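Local coordinates for DUF1881 domain-containing protein (Neurospora crassa, PDB 5Z6D) that is of unknown cellular role but joins a βγ-crystallin domain to an Ig-like domain, an interface that renders the crystallin calcium-binding site inoperative, at residues I93-K98 with V163-N168; V176-H181 with L186-T191; K106-K111 with V198-N203. The protein carries 1 engineered substitution. All coordinates share one frame; numbering follows the deposited sequence.

Contact 1 of 3, residues I93-K98 with V163-N168; sequences ISFLFK and VYFEWN
Ile-93, Phe-95, Val-163 and Phe-165 meet in the core of a β-sandwich, where the two sheets of the Ig-like domain pack face to face. The methyl CG2 of Ile-93 sits over one face of the Phe-165 ring, 4.1 Å from its centroid and 27° off the ring normal, a CH-π contact. Ile-93 turns CG1 beside its backbone N (chi1 -52°) and CG2 anti to that N, so both branches reach the ring: Ile-93 CD1, at the end of CG1, lies nearer the rim, 4.0 Å from Phe-165 CG. The strand axes stay 11.0 Å apart at closest approach, the kind of spacing expected between layers of a sandwich rather than between partners within one sheet, and only side chains bridge the gap. Phe-95 and Phe-165 reach across it from opposite directions. Their ring planes meet obliquely, at 51°; Phe-95 CZ comes to 3.6 Å from Phe-165 CZ and approaches the latter ring at its edge. Val-163 CG2 adds a looser touch at the edge of the Phe-95 ring, 4.3 Å from CZ of Phe-95. Beyond these four, Met-136 touches both Ile-93 and Phe-165, while Phe-196 packs on Phe-95.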
loop_
_atom_site.group_PDB
_atom_site.type_symbol
_atom_site.label_atom_id
_atom_site.label_comp_id
_atom_site.label_asym_id
_atom_site.label_seq_id
_atom_site.Cartn_x
_atom_site.Cartn_y
_atom_site.Cartn_z
ATOM N N ILE A 93 2.377 -0.132 4.345
ATOM C CA ILE A 93 2.913 1.206 4.202
ATOM C C ILE A 93 2.245 1.855 3.004
ATOM O O ILE A 93 2.300 1.307 1.881
ATOM C CB ILE A 93 4.445 1.216 3.999
ATOM C CG1 ILE A 93 5.151 0.398 5.084
ATOM C CG2 ILE A 93 4.981 2.649 4.006
ATOM C CD1 ILE A 93 6.659 0.249 4.827
ATOM N N SER A 94 1.638 3.019 3.251
ATOM C CA SER A 94 0.888 3.727 2.216
ATOM C C SER A 94 1.188 5.226 2.169
ATOM O O SER A 94 1.428 5.851 3.200
ATOM C CB SER A 94 -0.614 3.508 2.404
ATOM O OG SER A 94 -1.057 4.042 3.641
ATOM N N PHE A 95 1.190 5.774 0.957
ATOM C CA PHE A 95 1.416 7.201 0.693
ATOM C C PHE A 95 0.213 7.853 0.021
ATOM O O PHE A 95 -0.451 7.216 -0.813
ATOM C CB PHE A 95 2.590 7.416 -0.264
ATOM C CG PHE A 95 3.951 7.291 0.340
ATOM C CD1 PHE A 95 4.154 7.211 1.704
ATOM C CD2 PHE A 95 5.063 7.343 -0.510
ATOM C CE1 PHE A 95 5.434 7.116 2.216
ATOM C CE2 PHE A 95 6.343 7.245 -0.006
ATOM C CZ PHE A 95 6.540 7.144 1.350
ATOM N N LEU A 96 -0.030 9.126 0.334
ATOM C CA LEU A 96 -0.922 9.976 -0.457
ATOM C C LEU A 96 -0.134 11.223 -0.880
ATOM O O LEU A 96 0.452 11.902 -0.033
ATOM C CB LEU A 96 -2.175 10.350 0.341
ATOM C CG LEU A 96 -3.292 11.080 -0.414
ATOM C CD1 LEU A 96 -3.895 10.166 -1.459
ATOM C CD2 LEU A 96 -4.350 11.559 0.560
ATOM N N PHE A 97 -0.128 11.520 -2.180
ATOM C CA PHE A 97 0.729 12.569 -2.733
ATOM C C PHE A 97 -0.033 13.868 -2.962
ATOM O O PHE A 97 -0.998 13.907 -3.733
ATOM C CB PHE A 97 1.366 12.089 -4.037
ATOM C CG PHE A 97 2.364 13.056 -4.635
ATOM C CD1 PHE A 97 3.250 13.754 -3.832
ATOM C CD2 PHE A 97 2.433 13.240 -6.016
ATOM C CE1 PHE A 97 4.190 14.636 -4.394
ATOM C CE2 PHE A 97 3.368 14.130 -6.583
ATOM C CZ PHE A 97 4.253 14.817 -5.766
ATOM N N LYS A 98 0.416 14.921 -2.284
ATOM C CA LYS A 98 -0.207 16.235 -2.373
ATOM C C LYS A 98 0.776 17.247 -2.907
ATOM O O LYS A 98 1.993 17.028 -2.896
ATOM C CB LYS A 98 -0.738 16.697 -1.007
ATOM C CG LYS A 98 -1.836 15.801 -0.428
ATOM C CD LYS A 98 -3.006 15.659 -1.382
ATOM C CE LYS A 98 -4.154 14.872 -0.751
ATOM N NZ LYS A 98 -5.184 14.516 -1.771
ATOM N N VAL A 163 13.490 6.980 -0.275
ATOM C CA VAL A 163 12.886 7.051 1.045
ATOM C C VAL A 163 13.392 5.850 1.835
ATOM O O VAL A 163 13.606 4.772 1.273
ATOM C CB VAL A 163 11.333 7.056 0.972
ATOM C CG1 VAL A 163 10.796 5.760 0.339
ATOM C CG2 VAL A 163 10.727 7.287 2.357
ATOM N N TYR A 164 13.601 6.051 3.132
ATOM C CA TYR A 164 14.093 5.017 4.018
ATOM C C TYR A 164 13.019 4.751 5.065
ATOM O O TYR A 164 12.618 5.654 5.789
ATOM C CB TYR A 164 15.416 5.465 4.657
ATOM C CG TYR A 164 16.100 4.463 5.569
ATOM C CD1 TYR A 164 16.762 3.353 5.054
ATOM C CD2 TYR A 164 16.103 4.641 6.944
ATOM C CE1 TYR A 164 17.402 2.447 5.886
ATOM C CE2 TYR A 164 16.737 3.741 7.782
ATOM C CZ TYR A 164 17.381 2.646 7.252
ATOM O OH TYR A 164 18.013 1.750 8.090
ATOM N N PHE A 165 12.516 3.526 5.092
ATOM C CA PHE A 165 11.548 3.083 6.097
ATOM C C PHE A 165 12.229 2.274 7.179
ATOM O O PHE A 165 13.057 1.409 6.894
ATOM C CB PHE A 165 10.457 2.217 5.478
ATOM C CG PHE A 165 9.664 2.897 4.401
ATOM C CD1 PHE A 165 8.853 3.979 4.691
ATOM C CD2 PHE A 165 9.713 2.426 3.100
ATOM C CE1 PHE A 165 8.107 4.592 3.692
ATOM C CE2 PHE A 165 8.966 3.029 2.097
ATOM C CZ PHE A 165 8.160 4.106 2.398
ATOM N N GLU A 166 11.863 2.525 8.427
ATOM C CA GLU A 166 12.397 1.685 9.491
ATOM C C GLU A 166 11.325 1.442 10.534
ATOM O O GLU A 166 10.433 2.256 10.709
ATOM C CB GLU A 166 13.647 2.319 10.129
ATOM C CG GLU A 166 13.397 3.572 10.937
ATOM C CD GLU A 166 14.666 4.096 11.599
ATOM O OE1 GLU A 166 15.760 3.569 11.297
ATOM O OE2 GLU A 166 14.571 5.032 12.421
ATOM N N TRP A 167 11.404 0.307 11.215
ATOM C CA TRP A 167 10.467 0.036 12.289
ATOM C C TRP A 167 10.856 0.795 13.546
ATOM O O TRP A 167 12.013 0.767 13.970
ATOM C CB TRP A 167 10.391 -1.460 12.596
ATOM C CG TRP A 167 9.269 -1.764 13.529
ATOM C CD1 TRP A 167 9.340 -1.878 14.889
ATOM C CD2 TRP A 167 7.892 -1.951 13.180
ATOM N NE1 TRP A 167 8.093 -2.142 15.406
ATOM C CE2 TRP A 167 7.188 -2.197 14.378
ATOM C CE3 TRP A 167 7.191 -1.960 11.970
ATOM C CZ2 TRP A 167 5.812 -2.435 14.401
ATOM C CZ3 TRP A 167 5.827 -2.196 11.993
ATOM C CH2 TRP A 167 5.150 -2.429 13.203
ATOM N N ASN A 168 9.876 1.481 14.122
ATOM C CA ASN A 168 10.020 2.169 15.397
ATOM C C ASN A 168 9.474 1.284 16.507
ATOM O O ASN A 168 8.247 1.130 16.650
ATOM C CB ASN A 168 9.292 3.509 15.379
ATOM C CG ASN A 168 9.635 4.370 16.573
ATOM O OD1 ASN A 168 9.398 3.982 17.715
ATOM N ND2 ASN A 168 10.197 5.546 16.315
#

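Contact 2 of 3, residues V176-H181 with L186-T191; sequences VVENEH and LKSKRT
Val-176 and Ser-188 mark the nearest backbone approach of the two segments, with CA atoms 7.6 Å apart, and just past Val-176 the chain bends through an inverse gamma turn centred on Glu-178, spanned by a weak bond from Asn-179 N to Val-177 O. That bend sets up a clear example of a carboxylate standing in for a backbone partner. Glu-178 OE2 accepts a hydrogen bond from Ser-188 N over 3.1 Å, fairly straight at 160° and met nearly along the C-O axis. The same oxygen lies 3.0 Å from Ser-188 OG, so amide and hydroxyl both face one carboxylate oxygen. The serine hydroxyl is placed there by its first torsion (chi1 71°), which sets OG between the backbone N and the carbonyl carbon. Val-176 supplies the apolar side of the contact, its CG1 lying 3.8 Å from Ser-188 OG. Lys-187 runs its aliphatic chain past the carboxylate, CD being 4.3 Å from Glu-178 OE2; its ammonium group stays too far off for a salt bridge, though its charge might still favour the ionised glutamate. Replacing Glu-178 with an alanine would probably leave the amide of Ser-188 without this acceptor and the segment 176-181 less firmly held to strand 186-190. Farther along, Asn-179 OD1 accepts from His-181 N at 3.0 Å, an Asx turn that shapes the loop after the gamma turn. Strands 173-177 and 186-190 are outermost strands of the two sheets, so the contact spans one margin of the sandwich; Arg-190 adds a salt bridge to Asp-175, and Val-176 also packs on Val-163 and Phe-165 of the adjacent strand 157-168 and on Phe-196 of strand 195-200.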
loop_
_atom_site.group_PDB
_atom_site.type_symbol
_atom_site.label_atom_id
_atom_site.label_comp_id
_atom_site.label_asym_id
_atom_site.label_seq_id
_atom_site.Cartn_x
_atom_site.Cartn_y
_atom_site.Cartn_z
ATOM N N VAL A 176 9.155 7.006 8.396
ATOM C CA VAL A 176 9.888 7.538 7.263
ATOM C C VAL A 176 11.057 8.339 7.810
ATOM O O VAL A 176 10.863 9.265 8.595
ATOM C CB VAL A 176 9.003 8.429 6.376
ATOM C CG1 VAL A 176 9.853 9.222 5.402
ATOM C CG2 VAL A 176 7.971 7.583 5.631
ATOM N N VAL A 177 12.270 7.961 7.420
ATOM C CA VAL A 177 13.454 8.712 7.788
ATOM C C VAL A 177 13.873 9.595 6.620
ATOM O O VAL A 177 14.240 9.098 5.554
ATOM C CB VAL A 177 14.609 7.790 8.176
ATOM C CG1 VAL A 177 15.798 8.616 8.652
ATOM C CG2 VAL A 177 14.155 6.824 9.256
ATOM N N GLU A 178 13.793 10.905 6.818
ATOM C CA GLU A 178 14.187 11.850 5.783
ATOM C C GLU A 178 15.688 12.118 5.853
ATOM O O GLU A 178 16.124 13.035 6.542
ATOM C CB GLU A 178 13.405 13.160 5.925
ATOM C CG GLU A 178 11.884 12.990 5.944
ATOM C CD GLU A 178 11.148 14.298 5.696
ATOM O OE1 GLU A 178 11.812 15.357 5.642
ATOM O OE2 GLU A 178 9.907 14.268 5.543
ATOM N N ASN A 179 16.477 11.313 5.147
ATOM C CA ASN A 179 17.926 11.489 5.153
ATOM C C ASN A 179 18.401 12.283 3.938
ATOM O O ASN A 179 17.605 12.971 3.301
ATOM C CB ASN A 179 18.637 10.132 5.238
ATOM C CG ASN A 179 18.267 9.188 4.108
ATOM O OD1 ASN A 179 18.054 9.602 2.968
ATOM N ND2 ASN A 179 18.211 7.900 4.423
ATOM N N GLU A 180 19.690 12.194 3.611
ATOM C CA GLU A 180 20.248 13.068 2.587
ATOM C C GLU A 180 19.777 12.717 1.173
ATOM O O GLU A 180 19.991 13.493 0.243
ATOM C CB GLU A 180 21.786 13.057 2.648
ATOM C CG GLU A 180 22.464 11.991 1.800
ATOM C CD GLU A 180 22.431 10.610 2.429
ATOM O OE1 GLU A 180 21.833 10.449 3.519
ATOM O OE2 GLU A 180 23.014 9.681 1.830
ATOM N N HIS A 181 19.122 11.571 1.004
ATOM C CA HIS A 181 18.613 11.202 -0.314
ATOM C C HIS A 181 17.120 11.509 -0.471
ATOM O O HIS A 181 16.580 11.476 -1.583
ATOM C CB HIS A 181 18.889 9.726 -0.595
ATOM C CG HIS A 181 20.327 9.439 -0.895
ATOM N ND1 HIS A 181 21.018 10.084 -1.900
ATOM C CD2 HIS A 181 21.207 8.587 -0.318
ATOM C CE1 HIS A 181 22.261 9.639 -1.930
ATOM N NE2 HIS A 181 22.403 8.731 -0.980
ATOM N N LEU A 186 10.131 17.622 -0.848
ATOM C CA LEU A 186 9.008 16.881 -0.273
ATOM C C LEU A 186 8.990 16.963 1.247
ATOM O O LEU A 186 10.039 17.002 1.890
ATOM C CB LEU A 186 9.071 15.412 -0.681
ATOM C CG LEU A 186 9.039 15.058 -2.165
ATOM C CD1 LEU A 186 9.263 13.559 -2.375
ATOM C CD2 LEU A 186 7.715 15.520 -2.782
ATOM N N LYS A 187 7.789 16.962 1.808
ATOM C CA LYS A 187 7.606 16.825 3.249
ATOM C C LYS A 187 6.669 15.665 3.541
ATOM O O LYS A 187 5.616 15.566 2.937
ATOM C CB LYS A 187 7.040 18.116 3.840
ATOM C CG LYS A 187 7.999 18.860 4.748
ATOM C CD LYS A 187 8.127 18.166 6.094
ATOM C CE LYS A 187 8.946 18.998 7.066
ATOM N NZ LYS A 187 8.897 18.432 8.438
ATOM N N SER A 188 7.033 14.783 4.465
ATOM C CA SER A 188 6.110 13.728 4.855
ATOM C C SER A 188 5.439 14.094 6.166
ATOM O O SER A 188 6.043 14.728 7.033
ATOM C CB SER A 188 6.821 12.376 4.966
ATOM O OG SER A 188 7.688 12.326 6.081
ATOM N N LYS A 189 4.173 13.709 6.284
ATOM C CA LYS A 189 3.384 13.926 7.485
ATOM C C LYS A 189 2.697 12.621 7.828
ATOM O O LYS A 189 1.992 12.057 6.991
ATOM C CB LYS A 189 2.353 15.028 7.269
ATOM C CG LYS A 189 1.437 15.263 8.454
ATOM C CD LYS A 189 0.140 15.940 8.029
ATOM C CE LYS A 189 -0.645 16.430 9.241
ATOM N NZ LYS A 189 -0.647 15.444 10.363
ATOM N N ARG A 190 2.898 12.132 9.046
ATOM C CA ARG A 190 2.267 10.881 9.454
ATOM C C ARG A 190 0.749 11.044 9.521
ATOM O O ARG A 190 0.254 12.038 10.067
ATOM C CB ARG A 190 2.809 10.410 10.807
ATOM C CG ARG A 190 2.105 9.168 11.344
ATOM C CD ARG A 190 2.658 8.724 12.696
ATOM N NE ARG A 190 4.078 8.407 12.620
ATOM C CZ ARG A 190 4.564 7.284 12.108
ATOM N NH1 ARG A 190 3.737 6.346 11.647
ATOM N NH2 ARG A 190 5.875 7.087 12.068
ATOM N N THR A 191 0.017 10.081 8.958
ATOM C CA THR A 191 -1.444 10.106 9.027
ATOM C C THR A 191 -1.985 8.816 9.634
ATOM O O THR A 191 -3.200 8.628 9.728
ATOM C CB THR A 191 -2.092 10.329 7.645
ATOM O OG1 THR A 191 -1.666 9.309 6.734
ATOM C CG2 THR A 191 -1.696 11.697 7.084
#

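Contact 3 of 3, residues K106-K111 with V198-N203; sequences KQYSLK and VTLVDN
Tyr-108 and Leu-200 provide the CH-π part of this contact, in which strand 108-112 of one sheet of the Ig-like sandwich faces strand 195-200 of the other. Leu-200 CD2 stands almost exactly over the middle of the tyrosine ring, 3.5 Å from the centroid and only 5° off the normal, so that all six ring carbons are nearly equally distant from it. Leu-200 has CG anti to its backbone N (chi1 -175°), which sends the branch across the gap at about a right angle to the tyrosine side chain. Over the opposite face lies Gln-107 CG, 4.0 Å above the ring plane and toward the rim; the ring is thus held between two aliphatic groups. Purely apolar packing continues one pair along each strand, where Leu-110 CD2 meets Val-198 CG1 at 4.1 Å. The polar part lies at the far end of the tyrosine: Tyr-108 OH is 3.4 Å from Asn-203 CB, and Tyr-108 OH is 3.2 Å from Asn-203 ND2, with the amide plane turned 73° from the ring. Phe-97 and Ile-158 also touch Tyr-108. The chemistry therefore grades from a greasy interior around Leu-110 and Val-198 to an amphipathic tyrosine, whose buried ring is gripped by carbon while its hydroxyl reaches the polar, exposed asparagine beyond the strand end.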
loop_
_atom_site.group_PDB
_atom_site.type_symbol
_atom_site.label_atom_id
_atom_site.label_comp_id
_atom_site.label_asym_id
_atom_site.label_seq_id
_atom_site.Cartn_x
_atom_site.Cartn_y
_atom_site.Cartn_z
ATOM N N LYS A 106 -3.012 16.195 -10.721
ATOM C CA LYS A 106 -2.145 15.250 -11.421
ATOM C C LYS A 106 -1.024 15.942 -12.185
ATOM O O LYS A 106 -0.425 15.339 -13.063
ATOM C CB LYS A 106 -2.946 14.359 -12.386
ATOM C CG LYS A 106 -4.161 13.684 -11.744
ATOM C CD LYS A 106 -4.799 12.645 -12.662
ATOM C CE LYS A 106 -3.900 11.434 -12.832
ATOM N NZ LYS A 106 -4.608 10.311 -13.505
ATOM N N GLN A 107 -0.729 17.190 -11.842
ATOM C CA GLN A 107 0.377 17.871 -12.519
ATOM C C GLN A 107 1.713 17.221 -12.166
ATOM O O GLN A 107 2.632 17.176 -12.993
ATOM C CB GLN A 107 0.414 19.351 -12.167
ATOM C CG GLN A 107 1.570 20.075 -12.853
ATOM C CD GLN A 107 1.513 21.581 -12.701
ATOM O OE1 GLN A 107 0.448 22.163 -12.489
ATOM N NE2 GLN A 107 2.669 22.226 -12.816
ATOM N N TYR A 108 1.826 16.716 -10.941
ATOM C CA TYR A 108 3.069 16.092 -10.490
ATOM C C TYR A 108 2.855 14.628 -10.219
ATOM O O TYR A 108 1.763 14.220 -9.823
ATOM C CB TYR A 108 3.605 16.786 -9.229
ATOM C CG TYR A 108 3.907 18.246 -9.469
ATOM C CD1 TYR A 108 5.066 18.627 -10.124
ATOM C CD2 TYR A 108 3.025 19.245 -9.054
ATOM C CE1 TYR A 108 5.348 19.966 -10.362
ATOM C CE2 TYR A 108 3.300 20.581 -9.286
ATOM C CZ TYR A 108 4.465 20.933 -9.943
ATOM O OH TYR A 108 4.753 22.260 -10.177
ATOM N N SER A 109 3.892 13.835 -10.463
ATOM C CA SER A 109 3.859 12.420 -10.104
ATOM C C SER A 109 4.978 12.096 -9.144
ATOM O O SER A 109 6.072 12.679 -9.210
ATOM C CB SER A 109 3.948 11.532 -11.347
ATOM O OG SER A 109 5.163 11.732 -12.065
ATOM N N LEU A 110 4.671 11.161 -8.253
ATOM C CA LEU A 110 5.620 10.568 -7.346
ATOM C C LEU A 110 5.677 9.074 -7.672
ATOM O O LEU A 110 4.719 8.337 -7.435
ATOM C CB LEU A 110 5.201 10.812 -5.907
ATOM C CG LEU A 110 6.016 10.099 -4.839
ATOM C CD1 LEU A 110 7.435 10.642 -4.813
ATOM C CD2 LEU A 110 5.323 10.298 -3.491
ATOM N N LYS A 111 6.775 8.654 -8.286
ATOM C CA LYS A 111 7.004 7.256 -8.590
ATOM C C LYS A 111 7.795 6.626 -7.459
ATOM O O LYS A 111 8.843 7.150 -7.057
ATOM C CB LYS A 111 7.761 7.113 -9.918
ATOM C CG LYS A 111 8.035 5.677 -10.337
ATOM C CD LYS A 111 8.901 5.639 -11.599
ATOM C CE LYS A 111 9.223 4.215 -12.000
ATOM N NZ LYS A 111 10.414 4.149 -12.891
ATOM N N VAL A 198 2.518 12.746 1.629
ATOM C CA VAL A 198 3.768 13.297 1.142
ATOM C C VAL A 198 3.408 14.495 0.288
ATOM O O VAL A 198 2.648 14.361 -0.667
ATOM C CB VAL A 198 4.565 12.265 0.345
ATOM C CG1 VAL A 198 5.785 12.918 -0.325
ATOM C CG2 VAL A 198 4.974 11.101 1.258
ATOM N N THR A 199 3.937 15.666 0.642
ATOM C CA THR A 199 3.527 16.910 0.012
ATOM C C THR A 199 4.691 17.582 -0.715
ATOM O O THR A 199 5.786 17.730 -0.156
ATOM C CB THR A 199 2.945 17.895 1.040
ATOM O OG1 THR A 199 1.789 17.315 1.659
ATOM C CG2 THR A 199 2.545 19.195 0.364
ATOM N N LEU A 200 4.455 17.968 -1.968
ATOM C CA LEU A 200 5.406 18.795 -2.711
ATOM C C LEU A 200 5.322 20.234 -2.207
ATOM O O LEU A 200 4.321 20.905 -2.413
ATOM C CB LEU A 200 5.133 18.739 -4.221
ATOM C CG LEU A 200 6.157 19.472 -5.091
ATOM C CD1 LEU A 200 7.491 18.731 -5.108
ATOM C CD2 LEU A 200 5.644 19.661 -6.502
ATOM N N VAL A 201 6.363 20.699 -1.529
ATOM C CA VAL A 201 6.321 22.034 -0.933
ATOM C C VAL A 201 7.121 23.044 -1.763
ATOM O O VAL A 201 7.009 24.253 -1.568
ATOM C CB VAL A 201 6.844 22.018 0.522
ATOM C CG1 VAL A 201 5.857 21.274 1.436
ATOM C CG2 VAL A 201 8.220 21.384 0.590
ATOM N N ASP A 202 7.906 22.538 -2.704
ATOM C CA ASP A 202 8.727 23.387 -3.563
ATOM C C ASP A 202 8.862 22.725 -4.928
ATOM O O ASP A 202 9.226 21.558 -5.009
ATOM C CB ASP A 202 10.098 23.611 -2.918
ATOM C CG ASP A 202 11.053 24.382 -3.809
ATOM O OD1 ASP A 202 10.586 25.103 -4.716
ATOM O OD2 ASP A 202 12.280 24.268 -3.592
ATOM N N ASN A 203 8.551 23.446 -6.000
ATOM C CA ASN A 203 8.591 22.826 -7.320
ATOM C C ASN A 203 9.812 23.242 -8.132
ATOM O O ASN A 203 9.895 22.967 -9.325
ATOM C CB ASN A 203 7.302 23.121 -8.096
ATOM C CG ASN A 203 7.041 24.605 -8.272
ATOM O OD1 ASN A 203 7.657 25.440 -7.618
ATOM N ND2 ASN A 203 6.103 24.936 -9.152
#

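Overall arrangement
Within the Ig-like domain, strand 91-99 is met first, and contact 1 closes a long loop when the chain returns along strand 157-168 on the facing sheet. Before that return, strand 108-112 has already opened contact 3, which closes only at 198-203; contacts 1 and 3 therefore cross. Contact 2 opens and closes after contact 1, across a short connection, and falls wholly within the span of contact 3. All three join the mixed sheet to the five-stranded one. Their segments also adjoin within the sheets: Leu-96 O with Val-198 N, Lys-187 O with Thr-199 N and Tyr-164 O with Val-177 N are probable backbone hydrogen bonds.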